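Local structure of alginate lyase (Chitinophaga sp. MD30, 6KCW) at residues I8-S20 and W33-L45. The protein degrades alginate as a bacterial polysaccharide lyase of family 36. Numbering follows the deposited sequence.
Sequences INWNNYATGAYSS and WNQSRSYISDGTL. With CA (calcium ion), chain C.
I40 meets W10, Y13 and Y18 where the short strand 16-17 pairs antiparallel with strand 38-41, at the border of the larger sheet of a beta-sandwich related to the concanavalin clan. G16 and I40 form the hydrogen-bonded pair: G16 N gives to I40 O and I40 N to G16 O, both at 2.9 Å. The I40 face of this pairing is the tight one. I40 sets CG1 beside its backbone N (chi1 -58°), where it rests on Y13 CB and Y18 CD1; beyond it, I40 CD1 comes to 3.5 Å from W10 CD1. L45 CB sits over the centre of the W10 six-membered ring, a CH-pi contact, and I8 CG2 lies against the opposite face, toward its rim. Beyond them Y18 CE2 touches W33 CZ2, the rings inclined at 58°. The hydroxyls of Y13 and Y18 both bond to D26 of helix 20-27, which closes this core. The Y39 and A17 side of the pairing is looser and more exposed: the Y39 ring lies across G16, with G16 N over one face, and its OH reaches T15 CG2. From the other branch of T15, OG1 accepts a hydrogen bond from D42 N at 3.2 Å. At the turn 41-44, a calcium ion clips the loop 9-11 to the sheet, held by N9 O, N11 OD1, G43 O, D233 of strand 228-241 and two waters. At the far end, the buried S38 OG bridges W33 and Y18: it takes the in-plane N-H of W33 NE1 at 2.6 Å and donates to Y18 O, also at 2.6 Å, tilted 25° from the carbonyl plane.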
loop_
_atom_site.group_PDB
_atom_site.type_symbol
_atom_site.label_atom_id
_atom_site.label_comp_id
_atom_site.label_asym_id
_atom_site.label_seq_id
_atom_site.Cartn_x
_atom_site.Cartn_y
_atom_site.Cartn_z
ATOM N N ILE A 8 5.545 7.771 12.753
ATOM C CA ILE A 8 6.696 6.894 12.879
ATOM C C ILE A 8 7.697 7.343 11.827
ATOM O O ILE A 8 7.433 7.223 10.627
ATOM C CB ILE A 8 6.327 5.409 12.686
ATOM C CG1 ILE A 8 5.058 5.050 13.474
ATOM C CG2 ILE A 8 7.474 4.512 13.136
ATOM C CD1 ILE A 8 4.448 3.687 13.143
ATOM N N ASN A 9 8.833 7.876 12.263
ATOM C CA ASN A 9 9.902 8.238 11.345
ATOM C C ASN A 9 11.165 7.444 11.598
ATOM O O ASN A 9 12.182 7.696 10.940
ATOM C CB ASN A 9 10.216 9.736 11.426
ATOM C CG ASN A 9 10.522 10.190 12.840
ATOM O OD1 ASN A 9 10.769 9.373 13.733
ATOM N ND2 ASN A 9 10.492 11.500 13.055
ATOM N N TRP A 10 11.143 6.522 12.555
ATOM C CA TRP A 10 12.233 5.574 12.763
ATOM C C TRP A 10 13.555 6.273 13.061
ATOM O O TRP A 10 14.628 5.696 12.861
ATOM C CB TRP A 10 12.369 4.641 11.552
ATOM C CG TRP A 10 11.139 3.802 11.343
ATOM C CD1 TRP A 10 10.796 2.674 12.032
ATOM C CD2 TRP A 10 10.087 4.026 10.394
ATOM N NE1 TRP A 10 9.604 2.182 11.573
ATOM C CE2 TRP A 10 9.146 2.988 10.564
ATOM C CE3 TRP A 10 9.848 5.001 9.416
ATOM C CZ2 TRP A 10 7.980 2.900 9.803
ATOM C CZ3 TRP A 10 8.690 4.908 8.655
ATOM C CH2 TRP A 10 7.772 3.865 8.857
ATOM N N ASN A 11 13.497 7.519 13.539
ATOM C CA ASN A 11 14.715 8.275 13.808
ATOM C C ASN A 11 15.320 7.963 15.170
ATOM O O ASN A 11 16.507 8.227 15.386
ATOM C CB ASN A 11 14.425 9.761 13.689
ATOM C CG ASN A 11 14.275 10.184 12.264
ATOM O OD1 ASN A 11 14.452 9.369 11.362
ATOM N ND2 ASN A 11 13.939 11.452 12.040
ATOM N N ASN A 12 14.526 7.425 16.085
ATOM C CA ASN A 12 15.002 6.918 17.361
ATOM C C ASN A 12 15.591 5.518 17.253
ATOM O O ASN A 12 15.981 4.953 18.278
ATOM C CB ASN A 12 13.851 6.905 18.366
ATOM C CG ASN A 12 12.671 6.054 17.894
ATOM O OD1 ASN A 12 12.266 6.100 16.720
ATOM N ND2 ASN A 12 12.118 5.269 18.810
ATOM N N TYR A 13 15.661 4.942 16.057
ATOM C CA TYR A 13 16.146 3.581 15.901
ATOM C C TYR A 13 17.594 3.571 15.455
ATOM O O TYR A 13 18.037 4.447 14.702
ATOM C CB TYR A 13 15.310 2.781 14.897
ATOM C CG TYR A 13 14.087 2.219 15.537
ATOM C CD1 TYR A 13 14.153 1.046 16.290
ATOM C CD2 TYR A 13 12.869 2.880 15.432
ATOM C CE1 TYR A 13 13.034 0.536 16.906
ATOM C CE2 TYR A 13 11.748 2.390 16.048
ATOM C CZ TYR A 13 11.832 1.211 16.778
ATOM O OH TYR A 13 10.701 0.731 17.389
ATOM N N ALA A 14 18.316 2.572 15.951
ATOM C CA ALA A 14 19.622 2.208 15.444
ATOM C C ALA A 14 19.511 1.613 14.047
ATOM O O ALA A 14 18.555 0.890 13.722
ATOM C CB ALA A 14 20.261 1.169 16.368
ATOM N N THR A 15 20.519 1.888 13.221
ATOM C CA THR A 15 20.724 1.031 12.067
ATOM C C THR A 15 20.838 -0.419 12.542
ATOM O O THR A 15 21.492 -0.715 13.547
ATOM C CB THR A 15 21.966 1.454 11.281
ATOM O OG1 THR A 15 21.763 2.749 10.728
ATOM C CG2 THR A 15 22.236 0.483 10.144
ATOM N N GLY A 16 20.154 -1.315 11.857
ATOM C CA GLY A 16 20.101 -2.698 12.284
ATOM C C GLY A 16 18.684 -3.235 12.242
ATOM O O GLY A 16 17.714 -2.508 12.080
ATOM N N ALA A 17 18.602 -4.557 12.429
ATOM C CA ALA A 17 17.360 -5.286 12.222
ATOM C C ALA A 17 16.224 -4.688 13.041
ATOM O O ALA A 17 16.409 -4.208 14.164
ATOM C CB ALA A 17 17.545 -6.768 12.574
ATOM N N TYR A 18 15.039 -4.726 12.447
ATOM C CA TYR A 18 13.799 -4.233 13.029
ATOM C C TYR A 18 12.934 -5.461 13.293
ATOM O O TYR A 18 12.557 -6.178 12.357
ATOM C CB TYR A 18 13.143 -3.251 12.059
ATOM C CG TYR A 18 11.917 -2.497 12.534
ATOM C CD1 TYR A 18 12.030 -1.413 13.392
ATOM C CD2 TYR A 18 10.645 -2.822 12.048
ATOM C CE1 TYR A 18 10.907 -0.701 13.799
ATOM C CE2 TYR A 18 9.518 -2.123 12.447
ATOM C CZ TYR A 18 9.653 -1.059 13.320
ATOM O OH TYR A 18 8.529 -0.357 13.718
ATOM N N SER A 19 12.659 -5.725 14.563
ATOM C CA SER A 19 12.036 -6.980 14.943
ATOM C C SER A 19 10.520 -6.879 14.823
ATOM O O SER A 19 9.962 -5.814 14.563
ATOM C CB SER A 19 12.431 -7.354 16.368
ATOM O OG SER A 19 11.718 -6.554 17.292
ATOM N N SER A 20 9.846 -8.021 15.017
ATOM C CA SER A 20 8.390 -7.995 15.102
ATOM C C SER A 20 7.935 -7.138 16.274
ATOM O O SER A 20 7.022 -6.317 16.132
ATOM C CB SER A 20 7.818 -9.414 15.228
ATOM O OG SER A 20 8.817 -10.409 15.110
ATOM N N TRP A 33 4.526 -9.861 10.355
ATOM C CA TRP A 33 5.874 -9.337 10.224
ATOM C C TRP A 33 6.918 -10.447 10.177
ATOM O O TRP A 33 6.849 -11.432 10.916
ATOM C CB TRP A 33 6.181 -8.385 11.377
ATOM C CG TRP A 33 7.062 -7.291 10.973
ATOM C CD1 TRP A 33 8.421 -7.318 10.920
ATOM C CD2 TRP A 33 6.664 -5.984 10.545
ATOM N NE1 TRP A 33 8.902 -6.100 10.499
ATOM C CE2 TRP A 33 7.841 -5.263 10.257
ATOM C CE3 TRP A 33 5.430 -5.348 10.386
ATOM C CZ2 TRP A 33 7.819 -3.941 9.810
ATOM C CZ3 TRP A 33 5.414 -4.029 9.945
ATOM C CH2 TRP A 33 6.601 -3.346 9.661
ATOM N N ASN A 34 7.907 -10.250 9.311
ATOM C CA ASN A 34 9.020 -11.169 9.108
ATOM C C ASN A 34 10.278 -10.333 9.336
ATOM O O ASN A 34 10.777 -9.701 8.398
ATOM C CB ASN A 34 8.961 -11.776 7.711
ATOM C CG ASN A 34 9.982 -12.857 7.497
ATOM O OD1 ASN A 34 11.093 -12.798 8.028
ATOM N ND2 ASN A 34 9.625 -13.850 6.688
ATOM N N GLN A 35 10.785 -10.336 10.577
ATOM C CA GLN A 35 11.908 -9.479 10.939
ATOM C C GLN A 35 13.128 -9.713 10.065
ATOM O O GLN A 35 14.070 -8.909 10.111
ATOM C CB GLN A 35 12.292 -9.676 12.411
ATOM C CG GLN A 35 11.746 -10.923 13.053
ATOM C CD GLN A 35 12.267 -11.123 14.463
ATOM O OE1 GLN A 35 13.357 -10.661 14.809
ATOM N NE2 GLN A 35 11.492 -11.827 15.283
ATOM N N SER A 36 13.126 -10.783 9.270
ATOM C CA SER A 36 14.209 -11.050 8.339
ATOM C C SER A 36 14.209 -10.089 7.157
ATOM O O SER A 36 15.218 -10.005 6.448
ATOM C CB SER A 36 14.101 -12.504 7.855
ATOM O OG SER A 36 15.221 -12.901 7.086
ATOM N N ARG A 37 13.103 -9.366 6.929
ATOM C CA ARG A 37 13.008 -8.410 5.830
ATOM C C ARG A 37 12.819 -6.964 6.291
ATOM O O ARG A 37 12.653 -6.078 5.443
ATOM C CB ARG A 37 11.861 -8.779 4.884
ATOM C CG ARG A 37 11.491 -10.238 4.830
ATOM C CD ARG A 37 12.099 -10.883 3.606
ATOM N NE ARG A 37 12.125 -12.321 3.739
ATOM C CZ ARG A 37 11.078 -13.095 3.498
ATOM N NH1 ARG A 37 9.918 -12.578 3.119
ATOM N NH2 ARG A 37 11.162 -14.414 3.649
ATOM N N SER A 38 12.825 -6.689 7.594
ATOM C CA SER A 38 12.684 -5.328 8.091
ATOM C C SER A 38 13.954 -4.932 8.824
ATOM O O SER A 38 14.406 -5.641 9.732
ATOM C CB SER A 38 11.467 -5.177 8.999
ATOM O OG SER A 38 11.444 -6.203 9.969
ATOM N N TYR A 39 14.513 -3.794 8.419
ATOM C CA TYR A 39 15.838 -3.364 8.829
ATOM C C TYR A 39 15.840 -1.842 8.808
ATOM O O TYR A 39 15.409 -1.241 7.815
ATOM C CB TYR A 39 16.896 -3.939 7.877
ATOM C CG TYR A 39 18.326 -3.547 8.175
ATOM C CD1 TYR A 39 18.879 -2.385 7.637
ATOM C CD2 TYR A 39 19.135 -4.351 8.975
ATOM C CE1 TYR A 39 20.201 -2.024 7.906
ATOM C CE2 TYR A 39 20.451 -4.001 9.243
ATOM C CZ TYR A 39 20.976 -2.834 8.714
ATOM O OH TYR A 39 22.282 -2.476 8.974
ATOM N N ILE A 40 16.270 -1.226 9.908
ATOM C CA ILE A 40 16.447 0.221 9.936
ATOM C C ILE A 40 17.783 0.541 9.285
ATOM O O ILE A 40 18.842 0.145 9.781
ATOM C CB ILE A 40 16.379 0.784 11.363
ATOM C CG1 ILE A 40 15.052 0.447 12.022
ATOM C CG2 ILE A 40 16.487 2.317 11.329
ATOM C CD1 ILE A 40 13.867 1.210 11.399
ATOM N N SER A 41 17.734 1.255 8.173
ATOM C CA SER A 41 18.921 1.685 7.447
ATOM C C SER A 41 18.953 3.215 7.486
ATOM O O SER A 41 18.219 3.880 6.744
ATOM C CB SER A 41 18.897 1.141 6.019
ATOM O OG SER A 41 19.954 1.676 5.242
ATOM N N ASP A 42 19.782 3.772 8.375
ATOM C CA ASP A 42 20.004 5.222 8.459
ATOM C C ASP A 42 18.703 5.980 8.726
ATOM O O ASP A 42 18.360 6.939 8.028
ATOM C CB ASP A 42 20.683 5.751 7.193
ATOM C CG ASP A 42 22.116 6.188 7.435
ATOM O OD1 ASP A 42 22.703 5.793 8.469
ATOM O OD2 ASP A 42 22.657 6.935 6.588
ATOM N N GLY A 43 17.979 5.556 9.756
ATOM C CA GLY A 43 16.779 6.267 10.142
ATOM C C GLY A 43 15.557 6.019 9.283
ATOM O O GLY A 43 14.523 6.652 9.525
ATOM N N THR A 44 15.629 5.125 8.296
ATOM C CA THR A 44 14.469 4.725 7.507
ATOM C C THR A 44 14.244 3.230 7.655
ATOM O O THR A 44 15.107 2.491 8.135
ATOM C CB THR A 44 14.631 5.066 6.018
ATOM O OG1 THR A 44 15.440 4.069 5.380
ATOM C CG2 THR A 44 15.284 6.429 5.847
ATOM N N LEU A 45 13.072 2.784 7.220
ATOM C CA LEU A 45 12.717 1.371 7.255
ATOM C C LEU A 45 12.986 0.751 5.890
ATOM O O LEU A 45 12.334 1.101 4.898
ATOM C CB LEU A 45 11.256 1.194 7.659
ATOM C CG LEU A 45 10.617 -0.190 7.572
ATOM C CD1 LEU A 45 11.488 -1.285 8.199
ATOM C CD2 LEU A 45 9.253 -0.138 8.238
HETATM CA CA CA C . 13.491 8.721 9.487
HETATM O O HOH W 1 15.326 9.785 9.292
HETATM O O HOH W 2 12.359 11.140 9.518
#